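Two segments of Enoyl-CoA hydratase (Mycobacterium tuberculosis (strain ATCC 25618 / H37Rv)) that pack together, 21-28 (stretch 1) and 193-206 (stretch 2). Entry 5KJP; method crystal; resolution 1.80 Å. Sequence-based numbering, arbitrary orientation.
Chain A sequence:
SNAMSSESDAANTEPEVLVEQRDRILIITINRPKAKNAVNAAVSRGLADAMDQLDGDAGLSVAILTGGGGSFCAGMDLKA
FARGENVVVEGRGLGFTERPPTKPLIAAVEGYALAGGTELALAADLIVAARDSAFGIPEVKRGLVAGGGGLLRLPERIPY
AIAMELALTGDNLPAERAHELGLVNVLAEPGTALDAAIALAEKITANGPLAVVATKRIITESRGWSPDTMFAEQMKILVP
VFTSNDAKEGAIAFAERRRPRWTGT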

# COMPACT_ATOMS: atom_id res chain seq x y z
N GLN A 21 25.36 3.30 -23.88
CA GLN A 21 25.37 4.49 -23.05
C GLN A 21 24.95 5.72 -23.86
O GLN A 21 25.52 6.00 -24.92
N ARG A 22 23.94 6.42 -23.37
CA ARG A 22 23.55 7.71 -23.93
C ARG A 22 23.67 8.75 -22.83
O ARG A 22 22.83 8.80 -21.93
N ASP A 23 24.73 9.55 -22.90
CA ASP A 23 25.09 10.47 -21.83
C ASP A 23 25.22 9.71 -20.51
O ASP A 23 26.09 8.84 -20.37
N ARG A 24 24.35 10.01 -19.56
CA ARG A 24 24.44 9.40 -18.24
C ARG A 24 23.42 8.28 -18.06
O ARG A 24 23.18 7.81 -16.94
N ILE A 25 22.81 7.85 -19.16
CA ILE A 25 21.81 6.79 -19.12
C ILE A 25 22.34 5.51 -19.74
O ILE A 25 22.86 5.51 -20.86
N LEU A 26 22.22 4.40 -19.02
CA LEU A 26 22.61 3.12 -19.57
C LEU A 26 21.38 2.38 -20.09
O LEU A 26 20.49 2.02 -19.31
N ILE A 27 21.31 2.15 -21.39
CA ILE A 27 20.19 1.41 -21.97
C ILE A 27 20.56 -0.06 -22.17
O ILE A 27 21.49 -0.39 -22.92
N ILE A 28 19.83 -0.93 -21.48
CA ILE A 28 20.09 -2.36 -21.45
C ILE A 28 18.97 -3.09 -22.18
O ILE A 28 17.80 -2.97 -21.81
N ALA A 193 7.59 2.86 -25.59
CA ALA A 193 7.89 2.78 -24.16
C ALA A 193 9.33 3.21 -23.86
O ALA A 193 9.58 3.91 -22.88
N LEU A 194 10.28 2.80 -24.70
CA LEU A 194 11.68 3.16 -24.47
C LEU A 194 11.89 4.68 -24.53
O LEU A 194 12.59 5.25 -23.70
N ASP A 195 11.28 5.35 -25.51
CA ASP A 195 11.41 6.81 -25.60
C ASP A 195 10.78 7.50 -24.38
O ASP A 195 11.34 8.45 -23.85
N ALA A 196 9.62 7.02 -23.95
CA ALA A 196 9.01 7.57 -22.74
C ALA A 196 9.93 7.35 -21.54
O ALA A 196 10.09 8.24 -20.69
N ALA A 197 10.55 6.18 -21.47
CA ALA A 197 11.47 5.85 -20.38
C ALA A 197 12.73 6.73 -20.40
O ALA A 197 13.24 7.12 -19.35
N ILE A 198 13.23 7.05 -21.59
CA ILE A 198 14.38 7.93 -21.70
C ILE A 198 14.02 9.32 -21.18
O ILE A 198 14.81 9.95 -20.47
N ALA A 199 12.82 9.79 -21.50
CA ALA A 199 12.35 11.08 -20.99
C ALA A 199 12.33 11.08 -19.46
O ALA A 199 12.77 12.03 -18.82
N LEU A 200 11.82 9.99 -18.88
CA LEU A 200 11.80 9.84 -17.43
C LEU A 200 13.21 9.80 -16.85
O LEU A 200 13.51 10.48 -15.87
N ALA A 201 14.09 9.01 -17.48
CA ALA A 201 15.47 8.90 -17.04
C ALA A 201 16.18 10.25 -17.08
O ALA A 201 16.92 10.60 -16.16
N GLU A 202 15.93 11.02 -18.13
CA GLU A 202 16.57 12.33 -18.27
C GLU A 202 16.11 13.29 -17.17
O GLU A 202 16.90 14.12 -16.71
N LYS A 203 14.86 13.18 -16.74
CA LYS A 203 14.38 14.00 -15.64
C LYS A 203 15.16 13.67 -14.36
O LYS A 203 15.53 14.56 -13.59
N ILE A 204 15.43 12.38 -14.15
CA ILE A 204 16.15 11.95 -12.97
C ILE A 204 17.66 12.26 -13.04
O ILE A 204 18.26 12.67 -12.05
N THR A 205 18.26 12.10 -14.22
CA THR A 205 19.69 12.40 -14.36
C THR A 205 19.97 13.89 -14.22
O THR A 205 21.11 14.29 -13.96
N ALA A 206 18.94 14.72 -14.39
CA ALA A 206 19.11 16.16 -14.26
C ALA A 206 19.19 16.58 -12.80
O ALA A 206 19.57 17.71 -12.48

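No hydrogen bond crosses between these two stretches; a hairpin strand and a helix, their axes 9.9 Å apart at closest approach and running at 152°, are joined by side-chain packing, with the guanidinium of Arg22 reaching the methyl end of Ile198 at one margin. Alternation along strand 25-28 sends Ile25 and Ile27 toward the helix, while Leu26 and Ile28 lie out of its reach. On the helix, Leu194, Ile198, Ala201 and Thr205 recur every three or four residues and so form one stripe facing the strand.

Ile25 is the centre of the contact. Its chi1 m, chi2 t rotamer extends CD1 onto the helix, where Ile25 CD1 lies 3.7 Å from Ala201 CB and 3.6 Å from Glu202 CG. Ala201 offers only a CB methyl here, and the CA atoms of Ile25 and Ala201 are 7.0 Å apart. The CA-to-CB bond of Glu202 points sideways, but the end of its side chain comes nearer to the strand; Glu202 is an exposed residue, and it meets Ile25 through its aliphatic CG. Beside them, Thr205, chi1 p, turns its methyl to the strand: Thr205 CG2 is 3.8 Å from Ile25 CG1, while Thr205 OG1 sits 3.1 Å from Glu202 O of its own helix.

Farther along, Ile27 (m, t) meets two residues, its CG2 4.1 Å from Leu194 CD1 and its CD1 4.1 Å from Ile198 CD1. Leu194 (t, p) and Ile198 (m, t) are branched and apolar, suited to filling the space beside a buried strand.

Arg22 (chi1 m, chi2 and chi3 t) stretches out so that its NH2 comes within 3.5 Å of Ile198 CD1, the methyl meeting the guanidinium obliquely. Its NE and NH1 are hydrogen-bonded just outside the stretches, so the charged group can border an apolar side chain while keeping polar partners.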

# COMPACT_ATOMS: atom_id res chain seq x y z
CB GLN A 21 26.76 4.73 -22.45
CG GLN A 21 26.89 6.06 -21.73
CD GLN A 21 28.15 6.15 -20.89
OE1 GLN A 21 29.00 5.26 -20.93
NE2 GLN A 21 28.28 7.23 -20.12
CB ARG A 22 22.13 7.68 -24.49
CG ARG A 22 21.96 6.69 -25.62
CD ARG A 22 20.65 6.88 -26.37
NE ARG A 22 20.34 5.71 -27.18
CZ ARG A 22 19.16 5.49 -27.76
NH1 ARG A 22 18.97 4.39 -28.48
NH2 ARG A 22 18.18 6.36 -27.62
CB ASP A 23 24.06 11.60 -21.71
CG ASP A 23 23.95 12.42 -22.99
OD1 ASP A 23 25.00 12.71 -23.61
OD2 ASP A 23 22.81 12.76 -23.37
CB ARG A 24 24.26 10.46 -17.16
CG ARG A 24 25.20 11.66 -17.34
CD ARG A 24 25.18 12.54 -16.11
NE ARG A 24 25.52 11.76 -14.92
CZ ARG A 24 26.76 11.53 -14.51
NH1 ARG A 24 27.79 12.03 -15.17
NH2 ARG A 24 26.96 10.80 -13.42
CB ILE A 25 20.51 7.22 -19.85
CG1 ILE A 25 19.88 8.41 -19.13
CG2 ILE A 25 19.52 6.06 -19.91
CD1 ILE A 25 18.95 9.22 -20.01
CB LEU A 26 23.34 2.27 -18.53
CG LEU A 26 24.09 1.08 -19.14
CD1 LEU A 26 25.29 1.59 -19.95
CD2 LEU A 26 24.53 0.06 -18.09
CB ILE A 27 19.73 2.01 -23.30
CG1 ILE A 27 19.43 3.50 -23.12
CG2 ILE A 27 18.50 1.26 -23.83
CD1 ILE A 27 19.05 4.19 -24.41
CB ILE A 28 20.19 -2.89 -20.01
CG1 ILE A 28 21.14 -2.03 -19.18
CG2 ILE A 28 20.60 -4.37 -20.00
CD1 ILE A 28 20.92 -2.14 -17.67
CB ALA A 193 7.63 1.38 -23.62
CB LEU A 194 12.59 2.46 -25.48
CG LEU A 194 14.08 2.79 -25.41
CD1 LEU A 194 14.61 2.64 -23.98
CD2 LEU A 194 14.87 1.90 -26.37
CB ASP A 195 10.77 7.34 -26.88
CG ASP A 195 11.80 7.58 -27.98
OD1 ASP A 195 13.01 7.54 -27.69
OD2 ASP A 195 11.38 7.84 -29.13
CB ALA A 196 7.64 6.94 -22.49
CB ALA A 197 11.85 4.37 -20.43
CB ILE A 198 14.90 8.01 -23.15
CG1 ILE A 198 15.52 6.68 -23.57
CG2 ILE A 198 15.93 9.13 -23.31
CD1 ILE A 198 15.78 6.56 -25.06
CB ALA A 199 10.98 11.42 -21.55
CB LEU A 200 11.04 8.57 -17.04
CG LEU A 200 10.87 8.23 -15.56
CD1 LEU A 200 10.24 9.40 -14.82
CD2 LEU A 200 10.02 6.96 -15.42
CB ALA A 201 16.22 7.89 -17.90
CB GLU A 202 16.29 12.93 -19.66
CG GLU A 202 17.16 12.30 -20.75
CD GLU A 202 16.80 12.77 -22.15
OE1 GLU A 202 15.78 13.46 -22.32
OE2 GLU A 202 17.57 12.46 -23.09
CB LYS A 203 12.88 13.82 -15.43
CG LYS A 203 12.04 14.44 -16.54
CD LYS A 203 10.60 13.94 -16.54
CE LYS A 203 9.79 14.55 -15.41
NZ LYS A 203 9.82 16.04 -15.40
CB ILE A 204 15.93 10.45 -12.73
CG1 ILE A 204 14.44 10.19 -12.45
CG2 ILE A 204 16.76 9.97 -11.56
CD1 ILE A 204 14.06 8.71 -12.49
CB THR A 205 20.27 11.90 -15.71
OG1 THR A 205 19.62 12.57 -16.79
CG2 THR A 205 20.07 10.40 -15.86
CB ALA A 206 17.98 16.90 -14.97